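Local atomic coordinates of PilX (Neisseria meningitidis, PDB entry 2OPE), a protein that is a minor type IV pilin that probably modulates the virulence properties of type IV pili, including bacterial aggregation and adhesion. Residues F4-Q9 and Y86-W91; G78-G83 and R102-A107. All coordinates share one frame; numbering follows the deposited sequence.

Contact 1: residues F4-Q9 and Y86-W91; sequences FEKGYQ and YTLSVW
The Tyr86 ring carries the Glu5 side chain on one face, with CG 3.6 Å from the ring centroid and almost on its normal, a CH-pi contact. The two side chains run past each other in opposite directions, and the carboxylate ends stacked on the ring, the planes 8° apart. At the edge of Tyr86, near its plane, comes Tyr8 CD2, 3.0 Å from Tyr86 OH; the two rings meet obliquely, their planes at 44°. Glu5 CG lies anti to the backbone N (chi1 179°) and the chain runs on extended, which carries the carboxylate from the helix to the backbone of the loop. There OE2 is gripped by two amides, Thr87 N at 2.8 Å from the syn side and Leu88 N at 2.9 Å nearly along the C-O axis, from opposite faces of the carboxylate plane. One water links OE2 to Leu88 O, and another joins OE1 to Thr87 OG1. In the type IV pilin fold a long N-terminal helix packs on an antiparallel sheet, and this contact ties the start of helix 5-28 to the loop leading into strand 89-93. Phe4, a remnant of the expression construct, supplies the carbonyl that accepts from Tyr8 N. One turn after Glu5, Gln9 crosses Leu88 at about a right angle, and its NE2 donates to Ser89 O at 3.0 Å. Leu88 CD1 rests 3.8 Å from Lys6 CA, while Val90 CG2 lies 4.0 Å from Gln9 CG, and the Val90 side chain also packs on Leu12, Tyr13 and Met16.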
loop_
_atom_site.group_PDB
_atom_site.type_symbol
_atom_site.label_atom_id
_atom_site.label_comp_id
_atom_site.label_asym_id
_atom_site.label_seq_id
_atom_site.Cartn_x
_atom_site.Cartn_y
_atom_site.Cartn_z
ATOM N N PHE A 4 -8.831 -14.224 -12.668
ATOM C CA PHE A 4 -9.698 -13.597 -11.608
ATOM C C PHE A 4 -8.904 -12.958 -10.466
ATOM O O PHE A 4 -9.158 -11.827 -10.084
ATOM C CB PHE A 4 -10.698 -14.615 -11.030
ATOM C CG PHE A 4 -12.048 -14.652 -11.746
ATOM C CD1 PHE A 4 -12.641 -15.871 -12.091
ATOM C CD2 PHE A 4 -12.716 -13.488 -12.068
ATOM C CE1 PHE A 4 -13.885 -15.892 -12.740
ATOM C CE2 PHE A 4 -13.936 -13.508 -12.715
ATOM C CZ PHE A 4 -14.520 -14.697 -13.047
ATOM N N GLU A 5 -7.955 -13.694 -9.903
ATOM C CA GLU A 5 -7.182 -13.169 -8.809
ATOM C C GLU A 5 -6.347 -12.014 -9.328
ATOM O O GLU A 5 -6.054 -11.087 -8.568
ATOM C CB GLU A 5 -6.279 -14.226 -8.181
ATOM C CG GLU A 5 -5.468 -13.611 -7.063
ATOM C CD GLU A 5 -4.433 -14.536 -6.370
ATOM O OE1 GLU A 5 -4.346 -15.765 -6.647
ATOM O OE2 GLU A 5 -3.719 -13.995 -5.513
ATOM N N LYS A 6 -5.969 -12.081 -10.613
ATOM C CA LYS A 6 -5.241 -11.014 -11.320
ATOM C C LYS A 6 -6.052 -9.757 -11.451
ATOM O O LYS A 6 -5.522 -8.683 -11.269
ATOM C CB LYS A 6 -4.816 -11.437 -12.731
ATOM C CG LYS A 6 -3.619 -12.337 -12.783
ATOM C CD LYS A 6 -3.255 -12.721 -14.209
ATOM C CE LYS A 6 -2.047 -13.707 -14.204
ATOM N NZ LYS A 6 -1.827 -14.433 -15.518
ATOM N N GLY A 7 -7.321 -9.892 -11.800
ATOM C CA GLY A 7 -8.240 -8.772 -11.807
ATOM C C GLY A 7 -8.334 -8.172 -10.398
ATOM O O GLY A 7 -8.345 -6.955 -10.242
ATOM N N TYR A 8 -8.391 -9.016 -9.364
ATOM C CA TYR A 8 -8.480 -8.506 -7.988
ATOM C C TYR A 8 -7.222 -7.709 -7.571
ATOM O O TYR A 8 -7.313 -6.689 -6.897
ATOM C CB TYR A 8 -8.786 -9.627 -6.994
ATOM C CG TYR A 8 -10.229 -10.120 -7.033
ATOM C CD1 TYR A 8 -11.285 -9.254 -6.833
ATOM C CD2 TYR A 8 -10.528 -11.462 -7.243
ATOM C CE1 TYR A 8 -12.607 -9.693 -6.863
ATOM C CE2 TYR A 8 -11.843 -11.914 -7.286
ATOM C CZ TYR A 8 -12.883 -11.019 -7.085
ATOM O OH TYR A 8 -14.214 -11.459 -7.106
ATOM N N GLN A 9 -6.056 -8.178 -7.999
ATOM C CA GLN A 9 -4.815 -7.487 -7.758
ATOM C C GLN A 9 -4.762 -6.126 -8.497
ATOM O O GLN A 9 -4.118 -5.151 -8.017
ATOM C CB GLN A 9 -3.660 -8.365 -8.215
ATOM C CG GLN A 9 -2.298 -7.782 -7.877
ATOM C CD GLN A 9 -1.193 -8.304 -8.771
ATOM O OE1 GLN A 9 -1.371 -8.455 -9.982
ATOM N NE2 GLN A 9 -0.028 -8.556 -8.176
ATOM N N TYR A 86 -5.274 -16.560 -1.612
ATOM C CA TYR A 86 -4.765 -15.536 -2.523
ATOM C C TYR A 86 -3.322 -15.206 -2.147
ATOM O O TYR A 86 -2.935 -15.268 -0.957
ATOM C CB TYR A 86 -5.693 -14.304 -2.524
ATOM C CG TYR A 86 -6.864 -14.356 -3.528
ATOM C CD1 TYR A 86 -7.329 -15.547 -4.062
ATOM C CD2 TYR A 86 -7.481 -13.191 -3.947
ATOM C CE1 TYR A 86 -8.393 -15.553 -4.993
ATOM C CE2 TYR A 86 -8.494 -13.169 -4.860
ATOM C CZ TYR A 86 -8.963 -14.330 -5.387
ATOM O OH TYR A 86 -10.012 -14.249 -6.305
ATOM N N THR A 87 -2.533 -14.882 -3.166
ATOM C CA THR A 87 -1.106 -14.551 -3.010
ATOM C C THR A 87 -0.664 -13.172 -3.585
ATOM O O THR A 87 0.185 -12.474 -2.991
ATOM C CB THR A 87 -0.218 -15.620 -3.691
ATOM O OG1 THR A 87 -0.679 -15.803 -5.033
ATOM C CG2 THR A 87 -0.254 -16.987 -2.935
ATOM N N LEU A 88 -1.224 -12.808 -4.740
ATOM C CA LEU A 88 -0.809 -11.615 -5.443
ATOM C C LEU A 88 -0.972 -10.446 -4.500
ATOM O O LEU A 88 -1.990 -10.341 -3.809
ATOM C CB LEU A 88 -1.643 -11.383 -6.724
ATOM C CG LEU A 88 -1.578 -12.432 -7.850
ATOM C CD1 LEU A 88 -2.384 -12.058 -9.075
ATOM C CD2 LEU A 88 -0.133 -12.784 -8.218
ATOM N N SER A 89 0.003 -9.540 -4.528
ATOM C CA SER A 89 -0.001 -8.400 -3.635
ATOM C C SER A 89 0.428 -7.142 -4.390
ATOM O O SER A 89 0.666 -7.191 -5.597
ATOM C CB SER A 89 0.894 -8.679 -2.433
ATOM O OG SER A 89 0.512 -9.915 -1.827
ATOM N N VAL A 90 0.495 -6.012 -3.678
ATOM C CA VAL A 90 0.915 -4.738 -4.254
ATOM C C VAL A 90 1.693 -3.983 -3.177
ATOM O O VAL A 90 1.380 -4.138 -1.971
ATOM C CB VAL A 90 -0.330 -3.932 -4.674
ATOM C CG1 VAL A 90 -0.008 -2.509 -5.014
ATOM C CG2 VAL A 90 -1.043 -4.629 -5.844
ATOM N N TRP A 91 2.713 -3.200 -3.574
ATOM C CA TRP A 91 3.186 -2.132 -2.689
ATOM C C TRP A 91 3.427 -0.867 -3.496
ATOM O O TRP A 91 3.545 -0.916 -4.725
ATOM C CB TRP A 91 4.420 -2.539 -1.834
ATOM C CG TRP A 91 5.726 -2.590 -2.604
ATOM C CD1 TRP A 91 6.189 -3.629 -3.368
ATOM C CD2 TRP A 91 6.716 -1.540 -2.710
ATOM N NE1 TRP A 91 7.414 -3.300 -3.927
ATOM C CE2 TRP A 91 7.743 -2.016 -3.562
ATOM C CE3 TRP A 91 6.809 -0.231 -2.207
ATOM C CZ2 TRP A 91 8.860 -1.228 -3.903
ATOM C CZ3 TRP A 91 7.916 0.525 -2.531
ATOM C CH2 TRP A 91 8.923 0.028 -3.377
HETATM O O HOH W 1 -4.349 -11.787 -4.509
HETATM O O HOH W 2 -2.713 -17.509 -4.943
#

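Contact 2: residues G78-G83 and R102-A107; sequences GVPKTG and RDAASA
Val79 CG1 stands anti to the carbonyl carbon (chi1 -60°), and this rotation sets the methyl against two alanines one turn apart on the helix. It lies 3.8 Å from Ala104 CB and 3.9 Å from Ala107 CB, so a single branch of the valine touches both methyls. Val79 CB also approaches Ala104 CB, and the Pro80 ring adds a looser touch, its CD 4.4 Å from that same Ala104 methyl. The contact between strand and helix is purely apolar and small, burying 132 Å². The helix start carries its own polar bond: Asp103 is the N-cap, and its OD2 accepts from Ser106 N at 2.8 Å, on the anti side and 34° out of the carboxylate plane. That bond caps the first turn, on which Ala104 and Ala107 lie. Helix 104-109 falls between Cys101 and Cys120, whose disulfide bounds the region known in type IV pilins as the D-region. The short helix sits against the end of strand 74-80, and both alanines and Val79 also touch Ser89 of the neighbouring strand 89-93, while Asp103 and Ser106 pack on Val118.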
loop_
_atom_site.group_PDB
_atom_site.type_symbol
_atom_site.label_atom_id
_atom_site.label_comp_id
_atom_site.label_asym_id
_atom_site.label_seq_id
_atom_site.Cartn_x
_atom_site.Cartn_y
_atom_site.Cartn_z
ATOM N N GLY A 78 -0.241 -3.792 0.130
ATOM C CA GLY A 78 -1.588 -4.350 -0.000
ATOM C C GLY A 78 -1.401 -5.856 -0.057
ATOM O O GLY A 78 -0.718 -6.358 -0.944
ATOM N N VAL A 79 -1.959 -6.604 0.891
ATOM C CA VAL A 79 -1.769 -8.057 0.825
ATOM C C VAL A 79 -3.054 -8.781 1.133
ATOM O O VAL A 79 -3.966 -8.226 1.779
ATOM C CB VAL A 79 -0.623 -8.538 1.760
ATOM C CG1 VAL A 79 0.688 -7.867 1.347
ATOM C CG2 VAL A 79 -0.965 -8.320 3.294
ATOM N N PRO A 80 -3.162 -10.017 0.644
ATOM C CA PRO A 80 -4.381 -10.775 0.833
ATOM C C PRO A 80 -4.592 -11.096 2.318
ATOM O O PRO A 80 -3.619 -11.299 3.027
ATOM C CB PRO A 80 -4.100 -12.059 0.043
ATOM C CG PRO A 80 -2.995 -11.698 -0.902
ATOM C CD PRO A 80 -2.176 -10.731 -0.191
ATOM N N LYS A 81 -5.844 -11.111 2.768
ATOM C CA LYS A 81 -6.201 -11.583 4.103
ATOM C C LYS A 81 -5.715 -13.020 4.353
ATOM O O LYS A 81 -5.726 -13.860 3.448
ATOM C CB LYS A 81 -7.720 -11.527 4.293
ATOM C CG LYS A 81 -8.188 -10.173 4.786
ATOM C CD LYS A 81 -9.624 -9.872 4.418
ATOM C CE LYS A 81 -10.217 -8.810 5.337
ATOM N NZ LYS A 81 -9.279 -7.699 5.535
ATOM N N THR A 82 -5.335 -13.283 5.602
ATOM C CA THR A 82 -4.748 -14.547 6.019
ATOM C C THR A 82 -5.705 -15.689 5.757
ATOM O O THR A 82 -6.860 -15.644 6.189
ATOM C CB THR A 82 -4.372 -14.518 7.537
ATOM O OG1 THR A 82 -3.168 -13.754 7.711
ATOM C CG2 THR A 82 -4.125 -15.920 8.072
ATOM N N GLY A 83 -5.210 -16.687 5.014
ATOM C CA GLY A 83 -5.836 -18.012 4.932
ATOM C C GLY A 83 -6.829 -18.155 3.802
ATOM O O GLY A 83 -7.651 -19.069 3.807
ATOM N N ARG A 102 4.158 -11.002 -6.613
ATOM C CA ARG A 102 3.704 -12.383 -6.810
ATOM C C ARG A 102 3.335 -13.031 -5.490
ATOM O O ARG A 102 2.625 -14.025 -5.494
ATOM C CB ARG A 102 4.717 -13.225 -7.591
ATOM C CG ARG A 102 4.901 -12.811 -9.084
ATOM C CD ARG A 102 3.681 -13.095 -9.992
ATOM N NE ARG A 102 3.376 -14.531 -10.059
ATOM C CZ ARG A 102 2.349 -15.085 -10.714
ATOM N NH1 ARG A 102 1.474 -14.351 -11.397
ATOM N NH2 ARG A 102 2.193 -16.398 -10.685
ATOM N N ASP A 103 3.746 -12.418 -4.374
ATOM C CA ASP A 103 3.467 -12.939 -3.009
ATOM C C ASP A 103 3.567 -11.818 -1.998
ATOM O O ASP A 103 4.335 -10.874 -2.211
ATOM C CB ASP A 103 4.486 -13.985 -2.621
ATOM C CG ASP A 103 5.907 -13.524 -2.886
ATOM O OD1 ASP A 103 6.367 -13.699 -4.026
ATOM O OD2 ASP A 103 6.566 -12.952 -1.982
ATOM N N ALA A 104 2.827 -11.953 -0.890
ATOM C CA ALA A 104 2.830 -11.012 0.244
ATOM C C ALA A 104 4.195 -10.680 0.846
ATOM O O ALA A 104 4.435 -9.535 1.193
ATOM C CB ALA A 104 1.863 -11.502 1.370
ATOM N N ALA A 105 5.083 -11.670 0.968
ATOM C CA ALA A 105 6.404 -11.422 1.477
ATOM C C ALA A 105 7.111 -10.368 0.644
ATOM O O ALA A 105 7.672 -9.428 1.211
ATOM C CB ALA A 105 7.226 -12.701 1.509
ATOM N N SER A 106 7.102 -10.529 -0.686
ATOM C CA SER A 106 7.746 -9.576 -1.613
ATOM C C SER A 106 7.176 -8.138 -1.490
ATOM O O SER A 106 7.891 -7.153 -1.701
ATOM C CB SER A 106 7.565 -10.032 -3.075
ATOM O OG SER A 106 7.974 -11.374 -3.296
ATOM N N ALA A 107 5.869 -8.026 -1.224
ATOM C CA ALA A 107 5.259 -6.722 -0.946
ATOM C C ALA A 107 5.774 -6.151 0.386
ATOM O O ALA A 107 6.137 -4.974 0.462
ATOM C CB ALA A 107 3.740 -6.833 -0.934
#

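Overall arrangement
Contacts 1 and 2 have their centres 8 Å apart and share the antiparallel sheet, in which strands 74-80 and 89-93 are neighbours. A probable hydrogen bond from Gly78 N to Val90 O, 2.7 Å, runs directly between them. Strand 89-93 serves both through its alternating side chains: Val90 faces helix 5-28 in contact 1, whereas Ser89 points the other way, toward helix 104-109 of contact 2, with Ser89 OG 3.2 Å from Ala104 N. Along the chain the four segments alternate. The sheet thus has the long N-terminal helix against one face and the short helix 104-109 against the other.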